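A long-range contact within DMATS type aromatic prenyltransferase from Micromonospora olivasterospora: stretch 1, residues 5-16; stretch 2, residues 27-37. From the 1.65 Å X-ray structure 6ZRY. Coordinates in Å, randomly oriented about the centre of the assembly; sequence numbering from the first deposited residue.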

ATOM      1  N   SER A   5     -13.232 -21.259   1.516  1.00 21.67           N
ATOM      2  CA  SER A   5     -13.559 -19.853   1.846  1.00 19.85           C
ATOM      3  C   SER A   5     -12.402 -18.913   1.477  1.00 19.53           C
ATOM      4  O   SER A   5     -11.253 -19.351   1.272  1.00 19.44           O
ATOM      5  CB  SER A   5     -13.896 -19.716   3.297  1.00 18.95           C
ATOM      6  OG  SER A   5     -12.741 -19.965   4.098  1.00 18.03           O
ATOM      7  N   VAL A   6     -12.680 -17.624   1.491  1.00 19.50           N
ATOM      8  CA  VAL A   6     -11.636 -16.596   1.344  1.00 19.03           C
ATOM      9  C   VAL A   6     -10.602 -16.767   2.458  1.00 18.73           C
ATOM     10  O   VAL A   6      -9.427 -16.694   2.148  1.00 18.25           O
ATOM     11  CB  VAL A   6     -12.247 -15.203   1.337  1.00 18.79           C
ATOM     12  CG1 VAL A   6     -11.172 -14.134   1.233  1.00 18.51           C
ATOM     13  CG2 VAL A   6     -13.291 -15.082   0.236  1.00 19.17           C
ATOM     14  N   SER A   7     -11.020 -16.972   3.702  1.00 18.72           N
ATOM     15  CA  SER A   7     -10.095 -17.198   4.840  1.00 19.42           C
ATOM     16  C   SER A   7      -9.194 -18.416   4.560  1.00 19.24           C
ATOM     17  O   SER A   7      -7.956 -18.356   4.849  1.00 18.84           O
ATOM     18  CB  SER A   7     -10.842 -17.372   6.137  1.00 21.01           C
ATOM     19  OG  SER A   7      -9.947 -17.824   7.168  1.00 22.92           O
ATOM     20  N   ASP A   8      -9.775 -19.510   4.091  1.00 19.20           N
ATOM     21  CA  ASP A   8      -9.022 -20.753   3.791  1.00 19.58           C
ATOM     22  C   ASP A   8      -7.839 -20.403   2.874  1.00 19.85           C
ATOM     23  O   ASP A   8      -6.685 -20.761   3.227  1.00 19.83           O
ATOM     24  CB  ASP A   8      -9.904 -21.814   3.134  1.00 19.94           C
ATOM     25  CG  ASP A   8     -10.989 -22.412   4.010  1.00 19.99           C
ATOM     26  OD1 ASP A   8     -10.893 -22.305   5.231  1.00 20.42           O
ATOM     27  OD2 ASP A   8     -11.955 -22.916   3.440  1.00 20.15           O
ATOM     28  N   HIS A   9      -8.115 -19.676   1.783  1.00 19.37           N
ATOM     29  CA  HIS A   9      -7.113 -19.260   0.779  1.00 18.58           C
ATOM     30  C   HIS A   9      -6.084 -18.335   1.449  1.00 17.91           C
ATOM     31  O   HIS A   9      -4.870 -18.643   1.393  1.00 17.78           O
ATOM     32  CB  HIS A   9      -7.817 -18.627  -0.410  1.00 19.40           C
ATOM     33  CG  HIS A   9      -6.943 -18.507  -1.620  1.00 19.78           C
ATOM     34  ND1 HIS A   9      -6.524 -19.603  -2.336  1.00 22.00           N
ATOM     35  CD2 HIS A   9      -6.392 -17.434  -2.223  1.00 20.39           C
ATOM     36  CE1 HIS A   9      -5.741 -19.188  -3.351  1.00 21.88           C
ATOM     37  NE2 HIS A   9      -5.660 -17.885  -3.295  1.00 21.47           N
ATOM     38  N   LEU A  10      -6.532 -17.216   2.047  1.00 17.39           N
ATOM     39  CA  LEU A  10      -5.616 -16.128   2.495  1.00 17.41           C
ATOM     40  C   LEU A  10      -4.851 -16.561   3.734  1.00 17.45           C
ATOM     41  O   LEU A  10      -3.692 -16.196   3.863  1.00 16.45           O
ATOM     42  CB  LEU A  10      -6.403 -14.866   2.810  1.00 18.12           C
ATOM     43  CG  LEU A  10      -7.264 -14.294   1.688  1.00 19.30           C
ATOM     44  CD1 LEU A  10      -7.702 -12.896   2.037  1.00 19.17           C
ATOM     45  CD2 LEU A  10      -6.572 -14.296   0.377  1.00 19.09           C
ATOM     46  N   ASP A  11      -5.517 -17.267   4.641  1.00 17.86           N
ATOM     47  CA  ASP A  11      -4.886 -17.712   5.903  1.00 18.89           C
ATOM     48  C   ASP A  11      -3.713 -18.638   5.555  1.00 19.24           C
ATOM     49  O   ASP A  11      -2.715 -18.536   6.196  1.00 19.65           O
ATOM     50  CB  ASP A  11      -5.903 -18.395   6.826  1.00 19.63           C
ATOM     51  CG  ASP A  11      -5.309 -18.883   8.143  1.00 20.28           C
ATOM     52  OD1 ASP A  11      -4.762 -18.038   8.908  1.00 20.06           O
ATOM     53  OD2 ASP A  11      -5.375 -20.121   8.384  1.00 22.16           O
ATOM     54  N   GLY A  12      -3.858 -19.510   4.552  1.00 19.51           N
ATOM     55  CA  GLY A  12      -2.766 -20.409   4.103  1.00 20.18           C
ATOM     56  C   GLY A  12      -1.605 -19.632   3.521  1.00 19.90           C
ATOM     57  O   GLY A  12      -0.479 -19.924   3.834  1.00 20.78           O
ATOM     58  N   GLN A  13      -1.894 -18.651   2.672  1.00 19.03           N
ATOM     59  CA  GLN A  13      -0.881 -17.742   2.099  1.00 18.67           C
ATOM     60  C   GLN A  13      -0.112 -17.059   3.236  1.00 19.16           C
ATOM     61  O   GLN A  13       1.125 -17.076   3.202  1.00 19.20           O
ATOM     62  CB  GLN A  13      -1.560 -16.757   1.156  1.00 17.71           C
ATOM     63  CG  GLN A  13      -2.116 -17.400  -0.093  1.00 17.49           C
ATOM     64  CD  GLN A  13      -2.937 -16.465  -0.932  1.00 17.03           C
ATOM     65  OE1 GLN A  13      -3.765 -15.716  -0.422  1.00 17.10           O
ATOM     66  NE2 GLN A  13      -2.731 -16.506  -2.241  1.00 17.35           N
ATOM     67  N   LEU A  14      -0.803 -16.456   4.195  1.00 19.27           N
ATOM     68  CA  LEU A  14      -0.133 -15.717   5.295  1.00 19.99           C
ATOM     69  C   LEU A  14       0.743 -16.677   6.126  1.00 20.74           C
ATOM     70  O   LEU A  14       1.833 -16.287   6.504  1.00 20.57           O
ATOM     71  CB  LEU A  14      -1.161 -15.026   6.181  1.00 19.62           C
ATOM     72  CG  LEU A  14      -0.562 -14.232   7.339  1.00 19.28           C
ATOM     73  CD1 LEU A  14       0.429 -13.221   6.831  1.00 19.44           C
ATOM     74  CD2 LEU A  14      -1.647 -13.547   8.159  1.00 19.66           C
ATOM     75  N   ALA A  15       0.233 -17.846   6.460  1.00 22.60           N
ATOM     76  CA  ALA A  15       0.962 -18.855   7.280  1.00 24.02           C
ATOM     77  C   ALA A  15       2.305 -19.180   6.600  1.00 24.71           C
ATOM     78  O   ALA A  15       3.339 -19.156   7.274  1.00 25.53           O
ATOM     79  CB  ALA A  15       0.105 -20.080   7.472  1.00 24.58           C
ATOM     80  N   ARG A  16       2.290 -19.412   5.292  1.00 25.09           N
ATOM     81  CA  ARG A  16       3.504 -19.739   4.519  1.00 25.36           C
ATOM     82  C   ARG A  16       4.405 -18.502   4.434  1.00 24.98           C
ATOM     83  O   ARG A  16       5.641 -18.660   4.593  1.00 25.04           O
ATOM     84  CB  ARG A  16       3.119 -20.335   3.164  1.00 26.66           C
ATOM     85  CG  ARG A  16       2.470 -21.710   3.251  1.00 27.54           C
ATOM     86  CD  ARG A  16       2.261 -22.310   1.879  1.00 29.26           C
ATOM     87  NE  ARG A  16       1.318 -21.542   1.086  1.00 30.15           N
ATOM     88  CZ  ARG A  16      -0.015 -21.742   1.044  1.00 32.44           C
ATOM     89  NH1 ARG A  16      -0.781 -20.957   0.294  1.00 32.31           N
ATOM     90  NH2 ARG A  16      -0.576 -22.728   1.741  1.00 33.78           N
TER
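Stretch 2, residues 27-37: EPRNLLAGLLG

Stretch 2 is helical from E27 to L36 and lies against the helix of stretch 1, residues 6-16, in a nearly antiparallel arrangement: the N-to-C directions differ by 153°, and the axes approach to 9.8 Å. The early part of stretch 1 therefore faces the end of stretch 2, and its later part faces the beginning. In register, S7 lies beside A33 (CA to CA 6.9 Å) and D11 beside R29 (CA to CA 6.3 Å). S5 caps the first helix, its OG accepting from D8 N at 3.0 Å, while S5 N donates to D8 OD2 at 2.8 Å; neither residue touches stretch 2. V6 points toward the partner helix, and its CG1 lies 4.4 Å from L36 CD2. S7 is set sideways, with its CA 4.2 Å from L36 CD1. One turn after V6, L10 packs on two leucines that are themselves a turn apart: L10 CD1 is 3.7 Å from L36 CD2, and L10 CB is 4.0 Å from L32 CD2. D11 leaves its CA sideways but, with chi1 t, brings its carboxylate to R29 in a two-pronged salt bridge. R29 NE donates to D11 OD1 at 2.9 Å and R29 NH1 to D11 OD2 at 2.7 Å, both nearly straight. A water adds a second link, donating to D11 OD1 (2.7 Å) and to R29 O (2.8 Å). L14 then points toward stretch 2, its CD2 lying 3.8 Å from L32 CB, 4.0 Å from P28 CB and 3.3 Å from P28 O. Finally, A15 CB covers one face of the R29 guanidinium, 4.1 Å from R29 NE, while D11 OD2 meets that group at its edge. The two stretches together bury 467 Å², summed over both sides, most of it on the leucines and the D11-R29 pair.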

ATOM      1  N   GLU A  27      -0.384 -14.393  15.939  1.00 28.26           N
ATOM      2  CA  GLU A  27      -1.008 -13.060  16.013  1.00 28.19           C
ATOM      3  C   GLU A  27      -1.314 -12.573  14.586  1.00 25.43           C
ATOM      4  O   GLU A  27      -2.397 -12.075  14.337  1.00 23.68           O
ATOM      5  CB  GLU A  27      -0.118 -12.140  16.859  1.00 30.91           C
ATOM      6  CG  GLU A  27      -0.629 -10.731  16.992  1.00 32.63           C
ATOM      7  CD  GLU A  27      -1.912 -10.560  17.777  1.00 34.50           C
ATOM      8  OE1 GLU A  27      -2.396  -9.418  17.845  1.00 36.04           O
ATOM      9  OE2 GLU A  27      -2.426 -11.553  18.311  1.00 37.16           O
ATOM     10  N   PRO A  28      -0.400 -12.695  13.591  1.00 24.39           N
ATOM     11  CA  PRO A  28      -0.734 -12.300  12.223  1.00 23.24           C
ATOM     12  C   PRO A  28      -1.985 -12.990  11.665  1.00 22.18           C
ATOM     13  O   PRO A  28      -2.811 -12.321  11.018  1.00 20.54           O
ATOM     14  CB  PRO A  28       0.518 -12.697  11.433  1.00 23.18           C
ATOM     15  CG  PRO A  28       1.620 -12.475  12.457  1.00 23.93           C
ATOM     16  CD  PRO A  28       1.021 -13.073  13.722  1.00 24.26           C
ATOM     17  N   ARG A  29      -2.128 -14.274  11.910  1.00 22.18           N
ATOM     18  CA  ARG A  29      -3.286 -15.041  11.386  1.00 22.17           C
ATOM     19  C   ARG A  29      -4.557 -14.625  12.125  1.00 21.26           C
ATOM     20  O   ARG A  29      -5.618 -14.572  11.477  1.00 19.74           O
ATOM     21  CB  ARG A  29      -3.030 -16.536  11.472  1.00 22.88           C
ATOM     22  CG  ARG A  29      -1.888 -17.000  10.600  1.00 24.05           C
ATOM     23  CD  ARG A  29      -1.573 -18.440  10.904  1.00 25.09           C
ATOM     24  NE  ARG A  29      -2.652 -19.289  10.434  1.00 25.29           N
ATOM     25  CZ  ARG A  29      -2.706 -20.602  10.605  1.00 27.31           C
ATOM     26  NH1 ARG A  29      -3.720 -21.288  10.106  1.00 27.46           N
ATOM     27  NH2 ARG A  29      -1.748 -21.223  11.277  1.00 27.57           N
ATOM     28  N   ASN A  30      -4.450 -14.313  13.412  1.00 21.60           N
ATOM     29  CA  ASN A  30      -5.583 -13.778  14.224  1.00 22.34           C
ATOM     30  C   ASN A  30      -5.988 -12.409  13.676  1.00 20.97           C
ATOM     31  O   ASN A  30      -7.191 -12.129  13.605  1.00 20.28           O
ATOM     32  CB  ASN A  30      -5.238 -13.704  15.714  1.00 25.26           C
ATOM     33  CG  ASN A  30      -5.264 -15.068  16.375  1.00 27.47           C
ATOM     34  OD1 ASN A  30      -5.885 -16.003  15.849  1.00 29.85           O
ATOM     35  ND2 ASN A  30      -4.601 -15.198  17.520  1.00 28.87           N
ATOM     36  N   LEU A  31      -5.011 -11.581  13.293  1.00 19.89           N
ATOM     37  CA  LEU A  31      -5.301 -10.211  12.839  1.00 19.38           C
ATOM     38  C   LEU A  31      -5.909 -10.279  11.434  1.00 18.37           C
ATOM     39  O   LEU A  31      -6.881  -9.561  11.212  1.00 18.82           O
ATOM     40  CB  LEU A  31      -4.042  -9.356  12.923  1.00 19.48           C
ATOM     41  CG  LEU A  31      -3.582  -9.042  14.343  1.00 19.77           C
ATOM     42  CD1 LEU A  31      -2.239  -8.360  14.316  1.00 20.35           C
ATOM     43  CD2 LEU A  31      -4.596  -8.195  15.077  1.00 19.91           C
ATOM     44  N   LEU A  32      -5.416 -11.163  10.542  1.00 18.05           N
ATOM     45  CA  LEU A  32      -6.008 -11.306   9.192  1.00 17.76           C
ATOM     46  C   LEU A  32      -7.484 -11.720   9.303  1.00 17.98           C
ATOM     47  O   LEU A  32      -8.316 -11.144   8.552  1.00 17.33           O
ATOM     48  CB  LEU A  32      -5.206 -12.305   8.359  1.00 17.63           C
ATOM     49  CG  LEU A  32      -5.814 -12.704   7.011  1.00 17.56           C
ATOM     50  CD1 LEU A  32      -5.914 -11.501   6.044  1.00 17.43           C
ATOM     51  CD2 LEU A  32      -4.988 -13.824   6.389  1.00 18.04           C
ATOM     52  N   ALA A  33      -7.817 -12.709  10.147  1.00 18.58           N
ATOM     53  CA  ALA A  33      -9.212 -13.135  10.383  1.00 18.72           C
ATOM     54  C   ALA A  33     -10.059 -11.941  10.817  1.00 18.39           C
ATOM     55  O   ALA A  33     -11.162 -11.795  10.303  1.00 17.84           O
ATOM     56  CB  ALA A  33      -9.266 -14.269  11.402  1.00 20.08           C
ATOM     57  N   GLY A  34      -9.556 -11.105  11.729  1.00 18.43           N
ATOM     58  CA  GLY A  34     -10.253  -9.875  12.180  1.00 18.24           C
ATOM     59  C   GLY A  34     -10.469  -8.919  11.027  1.00 17.45           C
ATOM     60  O   GLY A  34     -11.577  -8.404  10.864  1.00 17.31           O
ATOM     61  N   LEU A  35      -9.427  -8.679  10.236  1.00 17.08           N
ATOM     62  CA  LEU A  35      -9.477  -7.705   9.127  1.00 16.51           C
ATOM     63  C   LEU A  35     -10.508  -8.187   8.102  1.00 15.96           C
ATOM     64  O   LEU A  35     -11.284  -7.361   7.579  1.00 15.50           O
ATOM     65  CB  LEU A  35      -8.070  -7.588   8.506  1.00 16.56           C
ATOM     66  CG  LEU A  35      -7.970  -6.626   7.346  1.00 17.01           C
ATOM     67  CD1 LEU A  35      -8.503  -5.257   7.726  1.00 17.65           C
ATOM     68  CD2 LEU A  35      -6.546  -6.531   6.852  1.00 17.29           C
ATOM     69  N   LEU A  36     -10.549  -9.483   7.818  1.00 16.01           N
ATOM     70  CA  LEU A  36     -11.479 -10.019   6.794  1.00 16.50           C
ATOM     71  C   LEU A  36     -12.946  -9.843   7.236  1.00 16.75           C
ATOM     72  O   LEU A  36     -13.834  -9.661   6.348  1.00 16.41           O
ATOM     73  CB  LEU A  36     -11.114 -11.470   6.528  1.00 16.95           C
ATOM     74  CG  LEU A  36      -9.868 -11.668   5.662  1.00 16.88           C
ATOM     75  CD1 LEU A  36      -9.472 -13.129   5.610  1.00 17.48           C
ATOM     76  CD2 LEU A  36     -10.120 -11.144   4.261  1.00 17.14           C
ATOM     77  N   GLY A  37     -13.226  -9.904   8.533  1.00 17.99           N
ATOM     78  CA  GLY A  37     -14.606  -9.845   9.050  1.00 18.02           C
ATOM     79  C   GLY A  37     -15.501 -10.814   8.284  1.00 18.08           C
ATOM     80  O   GLY A  37     -15.159 -11.999   8.158  1.00 17.66           O
TER
HETATM   81  O   HOH W   1      -6.274 -15.822   9.047  1.00 23.79           O